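Local coordinates for protein cell death-related nuclease 4 (Caenorhabditis elegans, PDB 5DK5) that degrades RNA and DNA as a 3'-5' exonuclease of the DEDDh family and takes part in apoptotic DNA degradation, at residues I23-T28 / M192-N197. Numbering follows the deposited sequence.
Sequences ILDFET and MDDCLN
D25, E27 and D194 turn their carboxylates into one cluster where strand and helix meet; the axes of strand segment 23-28 and helix segment 192-197 run roughly antiparallel at 151°, with a closest approach of 7.7 Å. CG of D25 is anti to its backbone N (chi1 -178°), which sets the carboxylate against D194. There OD2 of D25 lies 3.2 Å from CB of D194. It is 3.3 Å from OD2 of D194, and the two carboxylate planes stand nearly perpendicular, 89° apart. E27, its chain bent at chi2, brings OE2 within 3.4 Å of OD2 of D194, again with the planes close to a right angle. OD1 of D25 and OE2 of E27, 2.9 Å apart, are two acceptors and not a hydrogen bond. Toward I23 the contact is made by C195: SG packs against CB of D25 at 3.5 Å. CG2 of I23 makes a methyl-carbonyl contact with O of C195 at 3.4 Å and an apolar one with CB of C195 at 4.2 Å. I23 continues onto I198 and A199 of the same helix, while A191 touches both D25 and E27. An alanine in place of D25 would probably cost the magnesium ion a ligand and leave a gap beside CB of D194. Three clustered acids are likely to be tolerable only with a cation among them, as befits the metal-binding centre of a DEDDh exonuclease, here with a magnesium ion at D25 and the inhibitor MES hydrogen-bonded through N4 to OD2 of D194.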
ATOM      1  N   ILE B  23       6.846 -28.615  -3.499  1.00 29.25           N
ATOM      2  CA  ILE B  23       6.778 -27.501  -4.432  1.00 28.90           C
ATOM      3  C   ILE B  23       6.233 -26.278  -3.696  1.00 27.75           C
ATOM      4  O   ILE B  23       5.058 -26.234  -3.340  1.00 27.30           O
ATOM      5  CB  ILE B  23       5.897 -27.826  -5.652  1.00 29.61           C
ATOM      6  CG1 ILE B  23       6.511 -28.964  -6.471  1.00 31.25           C
ATOM      7  CG2 ILE B  23       5.726 -26.598  -6.541  1.00 32.89           C
ATOM      8  CD1 ILE B  23       6.145 -30.353  -5.986  1.00 31.65           C
ATOM      9  N   LEU B  24       7.098 -25.293  -3.476  1.00 27.51           N
ATOM     10  CA  LEU B  24       6.770 -24.130  -2.656  1.00 27.63           C
ATOM     11  C   LEU B  24       6.488 -22.893  -3.506  1.00 28.37           C
ATOM     12  O   LEU B  24       7.103 -22.698  -4.554  1.00 26.44           O
ATOM     13  CB  LEU B  24       7.914 -23.850  -1.678  1.00 29.79           C
ATOM     14  CG  LEU B  24       7.820 -22.592  -0.815  1.00 33.85           C
ATOM     15  CD1 LEU B  24       8.450 -22.853   0.543  1.00 36.99           C
ATOM     16  CD2 LEU B  24       8.506 -21.410  -1.486  1.00 34.98           C
ATOM     17  N   ASP B  25       5.564 -22.056  -3.039  1.00 34.18           N
ATOM     18  CA  ASP B  25       5.216 -20.826  -3.742  1.00 34.65           C
ATOM     19  C   ASP B  25       4.733 -19.732  -2.793  1.00 30.36           C
ATOM     20  O   ASP B  25       3.813 -19.943  -2.002  1.00 26.47           O
ATOM     21  CB  ASP B  25       4.136 -21.093  -4.787  1.00 38.40           C
ATOM     22  CG  ASP B  25       3.778 -19.852  -5.579  1.00 42.83           C
ATOM     23  OD1 ASP B  25       2.957 -19.045  -5.098  1.00 45.48           O
ATOM     24  OD2 ASP B  25       4.324 -19.682  -6.687  1.00 44.49           O
ATOM     25  N   PHE B  26       5.361 -18.564  -2.892  1.00 29.46           N
ATOM     26  CA  PHE B  26       4.937 -17.384  -2.150  1.00 28.05           C
ATOM     27  C   PHE B  26       4.333 -16.351  -3.093  1.00 28.81           C
ATOM     28  O   PHE B  26       4.817 -16.152  -4.206  1.00 31.85           O
ATOM     29  CB  PHE B  26       6.109 -16.750  -1.394  1.00 25.74           C
ATOM     30  CG  PHE B  26       6.584 -17.544  -0.210  1.00 26.27           C
ATOM     31  CD1 PHE B  26       5.713 -17.891   0.809  1.00 25.19           C
ATOM     32  CD2 PHE B  26       7.914 -17.914  -0.101  1.00 28.66           C
ATOM     33  CE1 PHE B  26       6.157 -18.607   1.904  1.00 26.36           C
ATOM     34  CE2 PHE B  26       8.363 -18.631   0.990  1.00 29.08           C
ATOM     35  CZ  PHE B  26       7.483 -18.978   1.995  1.00 28.07           C
ATOM     36  N   GLU B  27       3.261 -15.714  -2.640  1.00 26.82           N
ATOM     37  CA  GLU B  27       2.748 -14.508  -3.277  1.00 27.30           C
ATOM     38  C   GLU B  27       2.863 -13.378  -2.269  1.00 25.05           C
ATOM     39  O   GLU B  27       2.686 -13.596  -1.070  1.00 23.41           O
ATOM     40  CB  GLU B  27       1.303 -14.694  -3.738  1.00 30.29           C
ATOM     41  CG  GLU B  27       1.124 -15.837  -4.727  1.00 36.12           C
ATOM     42  CD  GLU B  27       1.910 -15.641  -6.013  1.00 38.57           C
ATOM     43  OE1 GLU B  27       2.065 -14.481  -6.449  1.00 35.75           O
ATOM     44  OE2 GLU B  27       2.376 -16.653  -6.583  1.00 40.93           O
ATOM     45  N   THR B  28       3.170 -12.179  -2.757  1.00 24.47           N
ATOM     46  CA  THR B  28       3.446 -11.045  -1.882  1.00 23.03           C
ATOM     47  C   THR B  28       2.633  -9.812  -2.245  1.00 22.54           C
ATOM     48  O   THR B  28       2.026  -9.737  -3.314  1.00 22.25           O
ATOM     49  CB  THR B  28       4.942 -10.650  -1.923  1.00 22.59           C
ATOM     50  OG1 THR B  28       5.242 -10.012  -3.172  1.00 19.20           O
ATOM     51  CG2 THR B  28       5.841 -11.871  -1.745  1.00 23.55           C
ATOM     52  N   MET B 192      -1.549 -21.631  -5.364  1.00 32.54           N
ATOM     53  CA  MET B 192      -1.667 -23.080  -5.452  1.00 35.05           C
ATOM     54  C   MET B 192      -1.632 -23.537  -6.908  1.00 36.85           C
ATOM     55  O   MET B 192      -1.167 -24.635  -7.206  1.00 36.54           O
ATOM     56  CB  MET B 192      -2.952 -23.559  -4.769  1.00 35.06           C
ATOM     57  CG  MET B 192      -3.131 -25.073  -4.753  1.00 38.67           C
ATOM     58  SD  MET B 192      -1.722 -25.976  -4.070  1.00 36.22           S
ATOM     59  CE  MET B 192      -1.714 -25.388  -2.378  1.00 37.29           C
ATOM     60  N   ASP B 193      -2.113 -22.691  -7.814  1.00 41.74           N
ATOM     61  CA  ASP B 193      -2.059 -22.999  -9.239  1.00 45.35           C
ATOM     62  C   ASP B 193      -0.613 -23.064  -9.713  1.00 42.25           C
ATOM     63  O   ASP B 193      -0.251 -23.938 -10.503  1.00 42.12           O
ATOM     64  CB  ASP B 193      -2.834 -21.960 -10.052  1.00 51.48           C
ATOM     65  CG  ASP B 193      -4.334 -22.145  -9.952  1.00 54.57           C
ATOM     66  OD1 ASP B 193      -4.791 -22.872  -9.045  1.00 55.16           O
ATOM     67  OD2 ASP B 193      -5.059 -21.555 -10.781  1.00 55.33           O
ATOM     68  N   ASP B 194       0.210 -22.141  -9.227  1.00 35.62           N
ATOM     69  CA  ASP B 194       1.634 -22.153  -9.539  1.00 36.05           C
ATOM     70  C   ASP B 194       2.264 -23.443  -9.032  1.00 33.49           C
ATOM     71  O   ASP B 194       3.043 -24.080  -9.736  1.00 32.23           O
ATOM     72  CB  ASP B 194       2.339 -20.942  -8.923  1.00 39.06           C
ATOM     73  CG  ASP B 194       1.918 -19.633  -9.563  1.00 43.53           C
ATOM     74  OD1 ASP B 194       0.912 -19.627 -10.302  1.00 46.90           O
ATOM     75  OD2 ASP B 194       2.591 -18.609  -9.323  1.00 43.75           O
ATOM     76  N   CYS B 195       1.911 -23.823  -7.807  1.00 33.46           N
ATOM     77  CA  CYS B 195       2.412 -25.055  -7.209  1.00 32.57           C
ATOM     78  C   CYS B 195       2.073 -26.266  -8.073  1.00 34.10           C
ATOM     79  O   CYS B 195       2.927 -27.115  -8.326  1.00 32.54           O
ATOM     80  CB  CYS B 195       1.832 -25.241  -5.806  1.00 30.96           C
ATOM     81  SG  CYS B 195       2.560 -24.173  -4.551  1.00 32.66           S
ATOM     82  N   LEU B 196       0.825 -26.335  -8.523  1.00 38.80           N
ATOM     83  CA  LEU B 196       0.368 -27.453  -9.337  1.00 39.20           C
ATOM     84  C   LEU B 196       1.077 -27.485 -10.687  1.00 39.59           C
ATOM     85  O   LEU B 196       1.447 -28.553 -11.172  1.00 39.84           O
ATOM     86  CB  LEU B 196      -1.148 -27.376  -9.538  1.00 39.99           C
ATOM     87  CG  LEU B 196      -2.002 -27.581  -8.284  1.00 40.05           C
ATOM     88  CD1 LEU B 196      -3.466 -27.293  -8.580  1.00 40.87           C
ATOM     89  CD2 LEU B 196      -1.840 -28.987  -7.723  1.00 40.39           C
ATOM     90  N   ASN B 197       1.266 -26.317 -11.291  1.00 33.40           N
ATOM     91  CA  ASN B 197       1.963 -26.229 -12.569  1.00 36.32           C
ATOM     92  C   ASN B 197       3.420 -26.658 -12.442  1.00 35.47           C
ATOM     93  O   ASN B 197       3.922 -27.422 -13.264  1.00 34.75           O
ATOM     94  CB  ASN B 197       1.888 -24.807 -13.130  1.00 40.36           C
ATOM     95  CG  ASN B 197       0.589 -24.539 -13.860  1.00 44.66           C
ATOM     96  OD1 ASN B 197       0.341 -25.096 -14.931  1.00 46.81           O
ATOM     97  ND2 ASN B 197      -0.248 -23.677 -13.290  1.00 44.06           N
TER